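Local coordinates for polysaccharide deacetylase (Streptococcus pyogenes, PDB 6DQ3), which removes N-acetyl groups from the cell wall linkage unit of streptococcal rhamnopolysaccharides, as a zinc metalloenzyme of carbohydrate esterase family 4, at residues K8-A16 with S209-P217; Q39-Y49 with M219-E229. All coordinates share one frame; numbering follows the deposited sequence.

Contact 1 (K8-A16 with S209-P217); sequences KIPILMYHA and SLNRIRILP. With ACT (acetate ion), chain C.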
# COMPACT_ATOMS: atom_id res chain seq x y z
N LYS A 8 15.72 -3.46 -7.68
CA LYS A 8 14.73 -2.39 -7.62
C LYS A 8 13.34 -2.98 -7.76
O LYS A 8 13.14 -4.00 -8.42
CB LYS A 8 14.99 -1.35 -8.72
CG LYS A 8 16.24 -0.49 -8.46
CD LYS A 8 16.60 0.32 -9.69
CE LYS A 8 17.81 1.21 -9.42
NZ LYS A 8 18.24 1.91 -10.66
N ILE A 9 12.38 -2.34 -7.09
CA ILE A 9 11.00 -2.83 -7.06
C ILE A 9 10.06 -1.64 -7.22
O ILE A 9 10.08 -0.73 -6.38
CB ILE A 9 10.71 -3.58 -5.75
CG1 ILE A 9 11.56 -4.84 -5.63
CG2 ILE A 9 9.23 -3.93 -5.65
CD1 ILE A 9 11.39 -5.56 -4.30
N PRO A 10 9.22 -1.61 -8.26
CA PRO A 10 8.19 -0.57 -8.32
C PRO A 10 7.08 -0.85 -7.31
O PRO A 10 6.51 -1.94 -7.28
CB PRO A 10 7.67 -0.67 -9.77
CG PRO A 10 7.95 -2.09 -10.17
CD PRO A 10 9.22 -2.50 -9.44
N ILE A 11 6.82 0.14 -6.47
CA ILE A 11 5.78 0.06 -5.45
C ILE A 11 4.72 1.08 -5.84
O ILE A 11 4.89 2.28 -5.62
CB ILE A 11 6.32 0.34 -4.05
CG1 ILE A 11 7.46 -0.62 -3.69
CG2 ILE A 11 5.20 0.24 -3.02
CD1 ILE A 11 8.17 -0.23 -2.41
N LEU A 12 3.62 0.61 -6.43
CA LEU A 12 2.58 1.51 -6.90
C LEU A 12 1.71 1.96 -5.75
O LEU A 12 1.32 1.16 -4.89
CB LEU A 12 1.74 0.82 -7.98
CG LEU A 12 2.51 0.27 -9.18
CD1 LEU A 12 1.53 -0.24 -10.23
CD2 LEU A 12 3.46 1.30 -9.76
N MET A 13 1.40 3.25 -5.72
CA MET A 13 0.57 3.84 -4.69
C MET A 13 -0.75 4.27 -5.31
O MET A 13 -0.81 5.28 -6.02
CB MET A 13 1.26 5.03 -4.01
CG MET A 13 0.36 5.74 -3.01
SD MET A 13 1.17 7.09 -2.13
CE MET A 13 1.73 8.11 -3.49
N TYR A 14 -1.80 3.51 -5.02
CA TYR A 14 -3.18 3.82 -5.37
C TYR A 14 -3.90 4.39 -4.15
O TYR A 14 -3.51 4.16 -3.01
CB TYR A 14 -3.93 2.56 -5.83
CG TYR A 14 -3.54 2.00 -7.17
CD1 TYR A 14 -2.54 1.05 -7.28
CD2 TYR A 14 -4.19 2.41 -8.33
CE1 TYR A 14 -2.18 0.53 -8.51
CE2 TYR A 14 -3.84 1.89 -9.56
CZ TYR A 14 -2.83 0.95 -9.64
OH TYR A 14 -2.48 0.44 -10.87
N HIS A 15 -4.98 5.13 -4.41
CA HIS A 15 -5.89 5.55 -3.35
C HIS A 15 -7.30 5.20 -3.80
O HIS A 15 -7.71 4.03 -3.70
CB HIS A 15 -5.71 7.03 -3.04
CG HIS A 15 -4.57 7.31 -2.11
ND1 HIS A 15 -3.25 7.30 -2.53
CD2 HIS A 15 -4.54 7.57 -0.78
CE1 HIS A 15 -2.47 7.56 -1.50
NE2 HIS A 15 -3.22 7.74 -0.43
N ALA A 16 -8.02 6.17 -4.35
CA ALA A 16 -9.41 5.94 -4.74
C ALA A 16 -9.52 5.30 -6.12
O ALA A 16 -8.86 5.73 -7.07
CB ALA A 16 -10.18 7.25 -4.73
N SER A 209 11.66 3.52 4.69
CA SER A 209 11.37 4.77 4.00
C SER A 209 11.47 4.58 2.49
O SER A 209 12.17 5.30 1.78
CB SER A 209 12.30 5.88 4.50
OG SER A 209 13.66 5.47 4.40
N LEU A 210 10.72 3.62 1.96
CA LEU A 210 10.81 3.25 0.56
C LEU A 210 10.01 4.19 -0.34
O LEU A 210 8.93 4.65 0.02
CB LEU A 210 10.30 1.82 0.36
CG LEU A 210 11.08 0.72 1.07
CD1 LEU A 210 10.28 -0.58 1.12
CD2 LEU A 210 12.41 0.51 0.36
N ASN A 211 10.55 4.44 -1.53
CA ASN A 211 9.86 5.24 -2.54
C ASN A 211 8.60 4.52 -3.02
O ASN A 211 8.51 3.29 -2.98
CB ASN A 211 10.75 5.49 -3.77
CG ASN A 211 11.98 6.31 -3.47
OD1 ASN A 211 12.09 6.97 -2.44
ND2 ASN A 211 12.92 6.30 -4.41
N ARG A 212 7.64 5.30 -3.51
CA ARG A 212 6.48 4.74 -4.20
C ARG A 212 6.21 5.53 -5.47
O ARG A 212 6.65 6.67 -5.63
CB ARG A 212 5.24 4.73 -3.30
CG ARG A 212 5.34 3.74 -2.15
CD ARG A 212 3.98 3.40 -1.57
NE ARG A 212 3.47 4.46 -0.69
CZ ARG A 212 2.28 4.43 -0.10
NH1 ARG A 212 1.46 3.40 -0.30
NH2 ARG A 212 1.91 5.43 0.68
N ILE A 213 5.49 4.89 -6.39
CA ILE A 213 5.10 5.49 -7.66
C ILE A 213 3.64 5.87 -7.54
O ILE A 213 2.77 5.00 -7.39
CB ILE A 213 5.33 4.53 -8.84
CG1 ILE A 213 6.82 4.25 -9.02
CG2 ILE A 213 4.70 5.10 -10.11
CD1 ILE A 213 7.11 3.01 -9.85
N ARG A 214 3.35 7.17 -7.58
CA ARG A 214 1.97 7.64 -7.47
C ARG A 214 1.23 7.36 -8.77
O ARG A 214 1.72 7.69 -9.86
CB ARG A 214 1.92 9.13 -7.14
CG ARG A 214 0.50 9.66 -6.94
CD ARG A 214 0.45 11.16 -6.71
NE ARG A 214 1.10 11.58 -5.47
CZ ARG A 214 0.55 11.49 -4.27
NH1 ARG A 214 -0.66 10.98 -4.12
NH2 ARG A 214 1.22 11.90 -3.20
N ILE A 215 0.06 6.74 -8.66
CA ILE A 215 -0.77 6.46 -9.83
C ILE A 215 -1.59 7.70 -10.14
O ILE A 215 -2.42 8.12 -9.32
CB ILE A 215 -1.67 5.24 -9.59
CG1 ILE A 215 -0.82 4.00 -9.27
CG2 ILE A 215 -2.56 5.00 -10.80
CD1 ILE A 215 0.15 3.61 -10.37
N LEU A 216 -1.36 8.29 -11.28
CA LEU A 216 -2.13 9.44 -11.72
C LEU A 216 -3.36 8.98 -12.50
O LEU A 216 -3.34 7.92 -13.13
CB LEU A 216 -1.27 10.34 -12.60
CG LEU A 216 0.02 10.85 -11.95
CD1 LEU A 216 0.92 11.51 -12.98
CD2 LEU A 216 -0.32 11.83 -10.83
N PRO A 217 -4.45 9.74 -12.47
CA PRO A 217 -5.64 9.31 -13.23
C PRO A 217 -5.45 9.38 -14.73
O PRO A 217 -6.14 8.66 -15.47
CB PRO A 217 -6.75 10.27 -12.76
CG PRO A 217 -6.24 10.88 -11.50
CD PRO A 217 -4.73 10.91 -11.62
C ACT C . -1.47 8.54 2.76
O ACT C . -2.42 7.97 2.18
OXT ACT C . -1.51 9.08 3.88
CH3 ACT C . -0.21 8.53 2.06
O HOH W 1 8.46 2.44 -5.88
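The carbonyl O of Ile11 accepts the N-H of Ile213 at 2.8 Å. This is the first of three bonds that pair 8-16 with 209-217 as parallel neighbours in the central sheet of the polysaccharide deacetylase domain. Met13 N then gives to the O of Ile213, and Met13 O accepts from Ile215 N. The axes of the short segments diverge by 55°; Leu12 with Ile213 and Met13 with Arg214 form parallel bridges. At the N-terminal end a water takes the N-H of Ile11 and gives a weak bond to Asn211 O.

On the face with Leu12 and Ile213 the contact is apolar. Leu12 CD2 rests 3.8 Å from Ile213 CB, the two side chains running side by side. Ile215 lays CG1 squarely over the Tyr14 ring, 3.6 Å from its centroid, a CH-pi contact. Its CG2 reaches CE2 near the rim of that ring. Tyr14 OH bonds to Gln40 of helix 34-46.

Met13 lies on the other face, between two guanidinium groups. With CG anti to the backbone N (chi1 175°), the chain reaches out across Arg212, and the bend at chi3 turns CE toward Arg214. SD lies over one face of the Arg212 guanidinium, 3.3 Å from NH2. Arg212 is held from outside by a salt bridge to Asp77 and by bonds to Thr75 and Thr195; its side chain lies about 7 Å from a bound zinc ion. Nearby, His15 NE2 gives a nearly straight bond of 2.7 Å to O of the bound acetate. Met13 CE sits centrally over the Arg214 guanidinium, 3.7 Å from CZ.

Contact 2 (Q39-Y49 with M219-E229); sequences QQLQKMKDEGY and MSPENLLQTME
Leu225 meets Lys43 and Tyr49 where helix 34-46 packs against the C-terminal helix 221-228. The short helical segments cross at -52° with their axes 9.4 Å apart. Leu225 CD2 lies 3.7 Å from Lys43 CG, while CD1 turns to Tyr49 and approaches CE1 obliquely. The Tyr49 ring also receives Met228. The bend at chi3 (62°) brings CE over a ring face, 4.0 Å from the centroid, in a CH-pi contact. SD stands farther off, as an oblique Met-aromatic partner. Met44 SD touches the same methyl, and Met44 CE reaches Leu224 CD2. Met44 and Met228 both touch Leu12, placing the helices on one face of the sheet.

At the start of helix 221-228, Pro221 CG packs on Gln39 CB at 3.8 Å. Leu224 CD2 lies against the extended Gln40 side chain, crossing it at about a right angle. The amide of Gln40 has a partner at each end: NE2 gives a weak bond to Met219 O, and OE1 pairs with Tyr14 OH.

Ser220 is the N-cap of helix 221-228, its OG accepting from Asn223 N. Helix 34-46 closes in a Schellman motif, with Gly48 at positive phi, which leads the chain on to Tyr49. Two waters link the phenol to 219-229. One gives to Tyr49 OH and Met228 O. The other accepts from Tyr49 OH at 2.7 Å and gives to Leu225 O and Glu229 OE1.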
# COMPACT_ATOMS: atom_id res chain seq x y z
N GLN A 39 -7.37 -1.96 -17.08
CA GLN A 39 -6.44 -1.96 -18.20
C GLN A 39 -4.99 -1.92 -17.73
O GLN A 39 -4.11 -2.49 -18.39
CB GLN A 39 -6.72 -0.78 -19.12
CG GLN A 39 -8.03 -0.91 -19.89
CD GLN A 39 -8.51 0.41 -20.47
OE1 GLN A 39 -7.76 1.38 -20.57
NE2 GLN A 39 -9.78 0.45 -20.86
N GLN A 40 -4.71 -1.27 -16.60
CA GLN A 40 -3.36 -1.28 -16.05
C GLN A 40 -2.97 -2.68 -15.60
O GLN A 40 -1.88 -3.16 -15.91
CB GLN A 40 -3.26 -0.30 -14.89
CG GLN A 40 -3.33 1.16 -15.30
CD GLN A 40 -3.52 2.08 -14.11
OE1 GLN A 40 -3.82 1.63 -13.00
NE2 GLN A 40 -3.34 3.38 -14.33
N LEU A 41 -3.86 -3.36 -14.87
CA LEU A 41 -3.55 -4.71 -14.42
C LEU A 41 -3.42 -5.67 -15.60
O LEU A 41 -2.53 -6.53 -15.61
CB LEU A 41 -4.61 -5.22 -13.45
CG LEU A 41 -4.62 -4.67 -12.03
CD1 LEU A 41 -5.69 -5.41 -11.24
CD2 LEU A 41 -3.27 -4.81 -11.37
N GLN A 42 -4.31 -5.56 -16.58
CA GLN A 42 -4.21 -6.39 -17.77
C GLN A 42 -2.83 -6.27 -18.40
O GLN A 42 -2.21 -7.27 -18.77
CB GLN A 42 -5.29 -6.00 -18.77
CG GLN A 42 -5.26 -6.80 -20.06
CD GLN A 42 -6.23 -6.26 -21.10
OE1 GLN A 42 -6.72 -5.14 -20.98
NE2 GLN A 42 -6.52 -7.06 -22.12
N LYS A 43 -2.32 -5.04 -18.53
CA LYS A 43 -1.03 -4.83 -19.18
C LYS A 43 0.11 -5.38 -18.33
O LYS A 43 1.07 -5.96 -18.86
CB LYS A 43 -0.84 -3.34 -19.47
CG LYS A 43 0.39 -3.01 -20.30
CD LYS A 43 0.25 -3.45 -21.75
CE LYS A 43 1.57 -3.30 -22.47
NZ LYS A 43 1.44 -3.43 -23.94
N MET A 44 0.03 -5.22 -17.00
CA MET A 44 1.04 -5.82 -16.14
C MET A 44 1.03 -7.34 -16.26
O MET A 44 2.10 -7.97 -16.32
CB MET A 44 0.80 -5.41 -14.68
CG MET A 44 1.08 -3.95 -14.39
SD MET A 44 0.83 -3.54 -12.66
CE MET A 44 -0.20 -2.08 -12.80
N LYS A 45 -0.16 -7.94 -16.31
CA LYS A 45 -0.25 -9.39 -16.42
C LYS A 45 0.34 -9.87 -17.75
O LYS A 45 1.12 -10.83 -17.79
CB LYS A 45 -1.71 -9.83 -16.28
CG LYS A 45 -1.90 -11.30 -15.92
CD LYS A 45 -1.52 -11.55 -14.46
CE LYS A 45 -1.83 -12.98 -14.01
NZ LYS A 45 -1.43 -13.20 -12.59
N ASP A 46 -0.03 -9.20 -18.85
CA ASP A 46 0.48 -9.58 -20.16
C ASP A 46 2.00 -9.47 -20.22
O ASP A 46 2.67 -10.26 -20.90
CB ASP A 46 -0.16 -8.71 -21.24
CG ASP A 46 -1.62 -9.05 -21.48
OD1 ASP A 46 -2.11 -10.06 -20.94
OD2 ASP A 46 -2.29 -8.29 -22.22
N GLU A 47 2.57 -8.47 -19.54
CA GLU A 47 4.01 -8.28 -19.49
C GLU A 47 4.69 -9.23 -18.51
O GLU A 47 5.91 -9.14 -18.33
CB GLU A 47 4.32 -6.83 -19.11
CG GLU A 47 4.09 -5.84 -20.24
CD GLU A 47 5.18 -5.91 -21.29
OE1 GLU A 47 6.36 -5.83 -20.91
OE2 GLU A 47 4.85 -6.05 -22.49
N GLY A 48 3.94 -10.14 -17.89
CA GLY A 48 4.52 -11.14 -17.03
C GLY A 48 4.88 -10.68 -15.64
O GLY A 48 5.75 -11.29 -15.01
N TYR A 49 4.23 -9.64 -15.12
CA TYR A 49 4.55 -9.15 -13.80
C TYR A 49 4.12 -10.14 -12.72
O TYR A 49 3.05 -10.75 -12.80
CB TYR A 49 3.91 -7.78 -13.55
CG TYR A 49 4.82 -6.63 -13.90
CD1 TYR A 49 4.85 -6.12 -15.18
CD2 TYR A 49 5.67 -6.07 -12.95
CE1 TYR A 49 5.68 -5.07 -15.52
CE2 TYR A 49 6.52 -5.01 -13.28
CZ TYR A 49 6.52 -4.52 -14.57
OH TYR A 49 7.35 -3.48 -14.92
N MET A 219 -2.92 8.34 -16.30
CA MET A 219 -1.77 7.47 -16.54
C MET A 219 -2.18 6.29 -17.42
O MET A 219 -2.77 5.32 -16.94
CB MET A 219 -1.20 6.99 -15.21
CG MET A 219 0.29 6.73 -15.18
SD MET A 219 0.92 6.76 -13.49
CE MET A 219 2.68 6.85 -13.78
N SER A 220 -1.85 6.37 -18.71
CA SER A 220 -2.15 5.28 -19.62
C SER A 220 -1.36 4.03 -19.23
O SER A 220 -0.25 4.13 -18.69
CB SER A 220 -1.81 5.68 -21.06
OG SER A 220 -0.41 5.60 -21.28
N PRO A 221 -1.91 2.84 -19.49
CA PRO A 221 -1.15 1.62 -19.18
C PRO A 221 0.23 1.60 -19.81
O PRO A 221 1.20 1.21 -19.15
CB PRO A 221 -2.05 0.50 -19.73
CG PRO A 221 -3.44 1.07 -19.65
CD PRO A 221 -3.28 2.55 -19.95
N GLU A 222 0.35 2.02 -21.07
CA GLU A 222 1.66 2.08 -21.71
C GLU A 222 2.62 2.95 -20.92
O GLU A 222 3.78 2.58 -20.70
CB GLU A 222 1.50 2.59 -23.14
CG GLU A 222 2.76 2.57 -23.98
CD GLU A 222 2.52 3.01 -25.42
OE1 GLU A 222 1.48 2.64 -25.99
OE2 GLU A 222 3.38 3.73 -25.97
N ASN A 223 2.16 4.12 -20.46
CA ASN A 223 3.06 5.04 -19.78
C ASN A 223 3.38 4.55 -18.37
O ASN A 223 4.51 4.71 -17.90
CB ASN A 223 2.46 6.44 -19.76
CG ASN A 223 2.59 7.14 -21.10
OD1 ASN A 223 3.61 7.02 -21.78
ND2 ASN A 223 1.56 7.88 -21.49
N LEU A 224 2.41 3.95 -17.69
CA LEU A 224 2.68 3.39 -16.37
C LEU A 224 3.79 2.35 -16.44
O LEU A 224 4.74 2.38 -15.64
CB LEU A 224 1.41 2.78 -15.78
CG LEU A 224 1.57 2.06 -14.44
CD1 LEU A 224 2.25 2.92 -13.40
CD2 LEU A 224 0.20 1.58 -13.97
N LEU A 225 3.69 1.41 -17.38
CA LEU A 225 4.68 0.34 -17.49
C LEU A 225 6.07 0.90 -17.79
O LEU A 225 7.07 0.40 -17.25
CB LEU A 225 4.25 -0.64 -18.58
CG LEU A 225 3.33 -1.80 -18.20
CD1 LEU A 225 4.14 -2.83 -17.40
CD2 LEU A 225 2.11 -1.36 -17.41
N GLN A 226 6.17 1.91 -18.65
CA GLN A 226 7.45 2.55 -18.89
C GLN A 226 8.00 3.18 -17.62
O GLN A 226 9.22 3.15 -17.39
CB GLN A 226 7.32 3.60 -19.99
CG GLN A 226 7.05 3.01 -21.37
CD GLN A 226 6.94 4.06 -22.46
OE1 GLN A 226 7.56 5.13 -22.38
NE2 GLN A 226 6.14 3.77 -23.48
N THR A 227 7.13 3.72 -16.77
CA THR A 227 7.57 4.35 -15.53
C THR A 227 8.08 3.31 -14.54
O THR A 227 8.95 3.62 -13.72
CB THR A 227 6.43 5.14 -14.91
OG1 THR A 227 6.09 6.24 -15.76
CG2 THR A 227 6.81 5.66 -13.53
N MET A 228 7.55 2.09 -14.60
CA MET A 228 7.93 1.04 -13.67
C MET A 228 9.24 0.36 -14.05
O MET A 228 9.79 -0.38 -13.23
CB MET A 228 6.82 -0.02 -13.60
CG MET A 228 5.50 0.50 -13.06
SD MET A 228 4.11 -0.58 -13.44
CE MET A 228 4.56 -2.09 -12.59
N GLU A 229 9.74 0.58 -15.26
CA GLU A 229 10.97 -0.07 -15.69
C GLU A 229 12.16 0.53 -14.94
O GLU A 229 12.24 1.76 -14.82
CB GLU A 229 11.17 0.09 -17.19
CG GLU A 229 10.15 -0.64 -18.06
CD GLU A 229 10.57 -2.06 -18.38
OE1 GLU A 229 9.82 -3.00 -18.05
OE2 GLU A 229 11.67 -2.25 -18.95
O HOH W 2 9.66 -3.12 -13.51
O HOH W 3 7.49 -2.35 -17.37

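How the contacts relate
From the N terminus the chain first lays down strand 8-14, then helix 34-46. It runs through most of the fold before returning as strand 210-214 and helix 221-228. Contact 1 closes a loop of 192 residues and contact 2 one of 169. Their segments alternate along the chain, so the loops cross and neither nests in the other. Contact 1 joins the first and last strands inside the sheet; contact 2 pairs the helices that follow them. The layers meet directly: Leu12 CD1 packs on Met44 CE, and Ile215 CD1 meets Leu224 CD1 at 3.8 Å.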